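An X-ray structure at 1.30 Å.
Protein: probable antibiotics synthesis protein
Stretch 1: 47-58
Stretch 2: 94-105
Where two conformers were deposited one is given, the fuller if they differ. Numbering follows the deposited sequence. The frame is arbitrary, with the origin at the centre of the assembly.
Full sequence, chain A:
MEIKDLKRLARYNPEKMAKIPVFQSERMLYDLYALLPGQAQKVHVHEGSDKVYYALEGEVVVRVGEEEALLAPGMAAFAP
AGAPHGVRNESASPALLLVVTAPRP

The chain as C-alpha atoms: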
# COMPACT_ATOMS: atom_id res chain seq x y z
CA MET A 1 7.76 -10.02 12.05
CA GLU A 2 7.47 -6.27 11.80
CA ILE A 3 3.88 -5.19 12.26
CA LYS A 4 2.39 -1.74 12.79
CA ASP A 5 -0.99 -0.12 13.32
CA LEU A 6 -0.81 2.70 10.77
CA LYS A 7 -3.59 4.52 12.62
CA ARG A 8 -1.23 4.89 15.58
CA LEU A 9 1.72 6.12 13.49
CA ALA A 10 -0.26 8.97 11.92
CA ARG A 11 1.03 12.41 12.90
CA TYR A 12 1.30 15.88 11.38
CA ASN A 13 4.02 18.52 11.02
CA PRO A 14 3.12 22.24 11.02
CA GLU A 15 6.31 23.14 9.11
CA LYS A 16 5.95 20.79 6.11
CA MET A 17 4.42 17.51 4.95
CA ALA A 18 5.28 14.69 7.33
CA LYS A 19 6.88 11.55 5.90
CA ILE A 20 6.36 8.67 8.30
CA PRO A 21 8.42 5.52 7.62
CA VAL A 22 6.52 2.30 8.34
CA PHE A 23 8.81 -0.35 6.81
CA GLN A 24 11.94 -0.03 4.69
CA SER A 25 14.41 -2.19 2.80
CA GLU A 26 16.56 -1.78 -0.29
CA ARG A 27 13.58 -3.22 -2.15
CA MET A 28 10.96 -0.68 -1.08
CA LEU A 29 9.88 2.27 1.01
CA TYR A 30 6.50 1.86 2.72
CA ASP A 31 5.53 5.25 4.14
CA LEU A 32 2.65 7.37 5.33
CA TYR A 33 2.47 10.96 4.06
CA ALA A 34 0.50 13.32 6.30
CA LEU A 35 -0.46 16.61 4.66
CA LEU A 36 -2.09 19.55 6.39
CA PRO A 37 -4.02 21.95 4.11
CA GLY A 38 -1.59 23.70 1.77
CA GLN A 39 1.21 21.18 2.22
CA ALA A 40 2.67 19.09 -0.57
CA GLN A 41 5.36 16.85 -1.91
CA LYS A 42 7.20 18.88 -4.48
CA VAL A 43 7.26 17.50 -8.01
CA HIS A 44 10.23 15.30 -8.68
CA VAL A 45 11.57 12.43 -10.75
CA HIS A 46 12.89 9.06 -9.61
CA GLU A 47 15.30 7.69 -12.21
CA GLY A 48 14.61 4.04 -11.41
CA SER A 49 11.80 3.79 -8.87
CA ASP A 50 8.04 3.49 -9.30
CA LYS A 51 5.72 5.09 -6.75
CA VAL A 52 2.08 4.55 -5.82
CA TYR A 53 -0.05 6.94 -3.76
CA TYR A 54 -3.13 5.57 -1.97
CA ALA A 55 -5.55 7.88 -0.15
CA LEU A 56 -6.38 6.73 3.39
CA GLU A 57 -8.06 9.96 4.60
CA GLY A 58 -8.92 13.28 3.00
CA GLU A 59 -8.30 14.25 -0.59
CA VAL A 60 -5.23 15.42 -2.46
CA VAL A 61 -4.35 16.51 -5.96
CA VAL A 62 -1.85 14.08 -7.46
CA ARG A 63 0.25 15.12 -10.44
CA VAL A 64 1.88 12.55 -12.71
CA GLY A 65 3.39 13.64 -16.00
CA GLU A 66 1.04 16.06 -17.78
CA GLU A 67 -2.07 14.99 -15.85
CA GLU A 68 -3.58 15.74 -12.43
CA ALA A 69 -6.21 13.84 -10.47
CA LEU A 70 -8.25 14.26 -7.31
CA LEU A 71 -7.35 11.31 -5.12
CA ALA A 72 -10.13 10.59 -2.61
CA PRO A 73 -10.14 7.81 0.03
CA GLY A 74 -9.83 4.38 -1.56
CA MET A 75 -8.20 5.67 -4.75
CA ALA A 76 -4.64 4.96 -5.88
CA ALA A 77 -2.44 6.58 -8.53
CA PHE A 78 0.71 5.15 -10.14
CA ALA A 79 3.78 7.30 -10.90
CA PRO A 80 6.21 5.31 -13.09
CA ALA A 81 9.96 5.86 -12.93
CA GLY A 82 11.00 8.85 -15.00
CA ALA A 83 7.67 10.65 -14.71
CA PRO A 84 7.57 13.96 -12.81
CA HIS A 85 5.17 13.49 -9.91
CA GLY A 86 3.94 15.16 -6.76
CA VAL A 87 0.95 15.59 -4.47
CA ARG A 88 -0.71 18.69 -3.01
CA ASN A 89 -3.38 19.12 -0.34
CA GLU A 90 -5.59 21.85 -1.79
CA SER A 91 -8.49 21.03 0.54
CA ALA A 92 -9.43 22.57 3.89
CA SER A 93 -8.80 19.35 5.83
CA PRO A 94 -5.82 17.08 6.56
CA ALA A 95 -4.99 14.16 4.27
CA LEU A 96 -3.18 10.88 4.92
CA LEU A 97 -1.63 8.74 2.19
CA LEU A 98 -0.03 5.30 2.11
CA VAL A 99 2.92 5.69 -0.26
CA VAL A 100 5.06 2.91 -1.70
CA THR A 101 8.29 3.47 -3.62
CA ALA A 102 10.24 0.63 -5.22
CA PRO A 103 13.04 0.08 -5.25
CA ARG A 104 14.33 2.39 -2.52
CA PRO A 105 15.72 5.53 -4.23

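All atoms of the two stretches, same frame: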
# COMPACT_ATOMS: atom_id res chain seq x y z
N GLU A 47 14.70 8.33 -11.04
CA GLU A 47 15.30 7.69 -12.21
C GLU A 47 14.94 6.22 -12.38
O GLU A 47 14.66 5.77 -13.50
CB GLU A 47 16.83 7.83 -12.16
CG GLU A 47 17.47 7.21 -10.92
N GLY A 48 14.92 5.46 -11.29
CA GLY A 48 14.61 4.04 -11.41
C GLY A 48 13.68 3.46 -10.37
O GLY A 48 13.79 2.29 -10.03
N SER A 49 12.75 4.27 -9.87
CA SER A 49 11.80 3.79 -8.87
C SER A 49 10.37 4.15 -9.26
O SER A 49 10.12 5.24 -9.76
CB SER A 49 12.10 4.39 -7.49
OG SER A 49 13.36 3.97 -6.99
N ASP A 50 9.44 3.23 -9.03
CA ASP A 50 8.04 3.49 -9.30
C ASP A 50 7.43 3.88 -7.95
O ASP A 50 7.92 3.46 -6.90
CB ASP A 50 7.31 2.24 -9.82
CG ASP A 50 7.76 1.85 -11.22
OD1 ASP A 50 8.09 2.74 -12.02
OD2 ASP A 50 7.76 0.63 -11.51
N LYS A 51 6.37 4.68 -7.98
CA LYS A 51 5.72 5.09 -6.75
C LYS A 51 4.21 5.01 -6.90
O LYS A 51 3.67 5.27 -7.97
CB LYS A 51 6.13 6.52 -6.37
CG LYS A 51 5.47 7.02 -5.10
CD LYS A 51 5.79 8.48 -4.84
CE LYS A 51 7.26 8.69 -4.55
NZ LYS A 51 7.56 10.12 -4.31
N VAL A 52 3.54 4.62 -5.82
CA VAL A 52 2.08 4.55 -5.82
C VAL A 52 1.55 5.28 -4.60
O VAL A 52 2.00 5.04 -3.47
CB VAL A 52 1.55 3.10 -5.78
CG1 VAL A 52 0.03 3.10 -5.73
CG2 VAL A 52 2.04 2.33 -7.00
N TYR A 53 0.60 6.18 -4.83
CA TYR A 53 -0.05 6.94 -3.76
C TYR A 53 -1.44 6.34 -3.55
O TYR A 53 -2.16 6.10 -4.52
CB TYR A 53 -0.28 8.40 -4.18
CG TYR A 53 0.96 9.23 -4.42
CD1 TYR A 53 1.69 9.77 -3.37
CD2 TYR A 53 1.35 9.54 -5.72
CE1 TYR A 53 2.78 10.60 -3.60
CE2 TYR A 53 2.43 10.37 -5.97
CZ TYR A 53 3.14 10.90 -4.91
OH TYR A 53 4.19 11.76 -5.16
N TYR A 54 -1.80 6.10 -2.29
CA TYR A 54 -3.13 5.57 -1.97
C TYR A 54 -3.71 6.48 -0.89
O TYR A 54 -3.07 6.72 0.14
CB TYR A 54 -3.04 4.13 -1.44
CG TYR A 54 -4.36 3.60 -0.94
CD1 TYR A 54 -5.38 3.26 -1.82
CD2 TYR A 54 -4.61 3.47 0.43
CE1 TYR A 54 -6.62 2.80 -1.36
CE2 TYR A 54 -5.84 3.01 0.90
CZ TYR A 54 -6.84 2.68 0.00
OH TYR A 54 -8.05 2.21 0.46
N ALA A 55 -4.92 6.99 -1.12
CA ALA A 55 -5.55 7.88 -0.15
C ALA A 55 -6.26 7.14 0.98
O ALA A 55 -7.21 6.38 0.74
CB ALA A 55 -6.52 8.82 -0.86
N LEU A 56 -5.79 7.35 2.21
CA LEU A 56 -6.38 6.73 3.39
C LEU A 56 -7.46 7.64 3.98
O LEU A 56 -8.53 7.18 4.37
CB LEU A 56 -5.31 6.48 4.46
CG LEU A 56 -4.23 5.45 4.12
CD1 LEU A 56 -3.08 5.58 5.12
CD2 LEU A 56 -4.82 4.05 4.15
N GLU A 57 -7.16 8.94 4.03
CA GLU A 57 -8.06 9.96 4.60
C GLU A 57 -7.90 11.25 3.83
O GLU A 57 -6.81 11.63 3.41
CB GLU A 57 -7.75 10.24 6.08
CG GLU A 57 -7.79 9.01 6.99
CD GLU A 57 -7.69 9.45 8.45
OE1 GLU A 57 -6.85 10.28 8.75
OE2 GLU A 57 -8.46 8.94 9.26
N GLY A 58 -8.99 11.99 3.67
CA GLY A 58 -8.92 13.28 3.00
C GLY A 58 -8.76 13.16 1.50
O GLY A 58 -8.86 12.07 0.93
N PRO A 94 -7.04 17.88 6.69
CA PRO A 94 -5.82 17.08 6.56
C PRO A 94 -6.03 15.89 5.63
O PRO A 94 -7.17 15.49 5.36
CB PRO A 94 -5.53 16.64 7.99
CG PRO A 94 -6.14 17.74 8.82
CD PRO A 94 -7.45 17.97 8.11
N ALA A 95 -4.94 15.33 5.14
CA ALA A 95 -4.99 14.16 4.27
C ALA A 95 -3.88 13.22 4.68
O ALA A 95 -2.80 13.65 5.11
CB ALA A 95 -4.82 14.57 2.81
N LEU A 96 -4.15 11.92 4.57
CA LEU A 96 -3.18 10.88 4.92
C LEU A 96 -3.09 9.91 3.75
O LEU A 96 -4.10 9.41 3.27
CB LEU A 96 -3.62 10.12 6.17
CG LEU A 96 -2.58 9.18 6.77
CD1 LEU A 96 -1.37 9.98 7.25
CD2 LEU A 96 -3.20 8.42 7.94
N LEU A 97 -1.86 9.64 3.31
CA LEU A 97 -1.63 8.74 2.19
C LEU A 97 -0.70 7.61 2.57
O LEU A 97 0.19 7.78 3.41
CB LEU A 97 -0.98 9.49 1.03
CG LEU A 97 -1.56 10.85 0.63
CD1 LEU A 97 -0.70 11.47 -0.45
CD2 LEU A 97 -3.00 10.67 0.17
N LEU A 98 -0.91 6.45 1.95
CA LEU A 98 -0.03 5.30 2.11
C LEU A 98 0.75 5.39 0.80
O LEU A 98 0.16 5.35 -0.29
CB LEU A 98 -0.84 4.01 2.19
CG LEU A 98 -0.02 2.71 2.26
CD1 LEU A 98 0.94 2.75 3.43
CD2 LEU A 98 -0.97 1.53 2.39
N VAL A 99 2.07 5.53 0.91
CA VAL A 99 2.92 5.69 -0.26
C VAL A 99 4.00 4.63 -0.34
O VAL A 99 4.75 4.42 0.62
CB VAL A 99 3.60 7.08 -0.24
CG1 VAL A 99 4.32 7.35 -1.55
CG2 VAL A 99 2.56 8.16 0.04
N VAL A 100 4.07 3.96 -1.49
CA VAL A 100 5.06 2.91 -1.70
C VAL A 100 5.98 3.28 -2.85
O VAL A 100 5.52 3.67 -3.92
CB VAL A 100 4.38 1.56 -2.03
CG1 VAL A 100 5.44 0.48 -2.20
CG2 VAL A 100 3.41 1.18 -0.92
N THR A 101 7.28 3.16 -2.61
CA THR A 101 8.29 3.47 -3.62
C THR A 101 9.18 2.25 -3.76
O THR A 101 9.66 1.71 -2.76
CB THR A 101 9.15 4.68 -3.21
OG1 THR A 101 8.30 5.78 -2.87
CG2 THR A 101 10.08 5.09 -4.35
N ALA A 102 9.41 1.81 -4.99
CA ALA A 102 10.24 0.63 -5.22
C ALA A 102 11.01 0.69 -6.54
O ALA A 102 10.45 1.02 -7.58
CB ALA A 102 9.38 -0.63 -5.20
N PRO A 103 12.33 0.42 -6.49
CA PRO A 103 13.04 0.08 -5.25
C PRO A 103 13.32 1.35 -4.45
O PRO A 103 12.90 2.44 -4.85
CB PRO A 103 14.32 -0.58 -5.77
CG PRO A 103 14.56 0.15 -7.05
CD PRO A 103 13.18 0.22 -7.67
N ARG A 104 14.01 1.22 -3.33
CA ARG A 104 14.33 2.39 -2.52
C ARG A 104 15.25 3.30 -3.34
O ARG A 104 16.25 2.84 -3.88
CB ARG A 104 15.02 1.97 -1.22
CG ARG A 104 15.40 3.12 -0.30
CD ARG A 104 15.79 2.63 1.08
NE ARG A 104 16.89 1.67 1.04
CZ ARG A 104 17.35 1.01 2.10
NH1 ARG A 104 16.80 1.20 3.29
NH2 ARG A 104 18.35 0.15 1.96
N PRO A 105 14.90 4.59 -3.45
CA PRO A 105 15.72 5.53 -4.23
C PRO A 105 17.14 5.64 -3.70
O PRO A 105 17.39 5.18 -2.56
CB PRO A 105 14.95 6.85 -4.08
CG PRO A 105 13.53 6.40 -3.93
CD PRO A 105 13.66 5.24 -2.98
OXT PRO A 105 18.00 6.19 -4.43
O HOH W 1 0.47 3.14 -1.97

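Two antiparallel strands, one including Tyr53, the other Ala95 to Ala102, lie side by side in one sheet, their axes 4.6 Å apart at closest approach and their N-to-C directions 148° apart. Backbone hydrogen bonds come in reciprocal pairs at alternate residues: Asp50 N to Ala102 O (2.8 Å) and Ala102 N to Asp50 O (2.9 Å); Val52 N to Val100 O (2.9 Å) and Val100 N to Val52 O (3.1 Å); Tyr54 N to Leu98 O (2.9 Å) and Leu98 N to Tyr54 O (2.8 Å). Between these rungs, CA-H...O contacts fill the narrower gaps, as from Lys51 CA to Val100 O (3.2 Å). A water donates to both Val52 O (2.9 Å) and Leu98 O (2.8 Å), bridging two carbonyls that already accept from the opposite strand.

Beyond Ala55 a beta bulge shifts the register by one. Leu96 O accepts from two successive amides, Leu56 N at 2.9 Å and Glu57 N at 3.2 Å, and Leu96 N returns a bond to Glu57 O (2.9 Å). Gly58 follows with positive phi, which favours glycine; a CB there would clash with Pro94 O and Ala95 CA.

Apolar side chains pack on both faces. On the face of Lys51, Tyr53 and Ala55, Tyr53 CD1 meets Val99 CG2 (3.9 Å) and Leu97 CD1 (4.1 Å), while Ala55 CB touches Leu97 CD2 (4.1 Å). The aliphatic part of Lys51 joins them, its CG 3.7 Å from Val99 CG1. On the other face, the Tyr54 ring approaches Leu98 with its edge, Tyr54 CD2 lying 4.2 Å from Leu98 CB. Leu56, at the bulge, points toward the partner strand and sets CD1 4.0 Å from both Leu96 CG and Leu98 CB.

At the far end, Ser49 OG donates to Pro103 O (2.7 Å), tying the loop before the first strand to the cis-proline that follows the second.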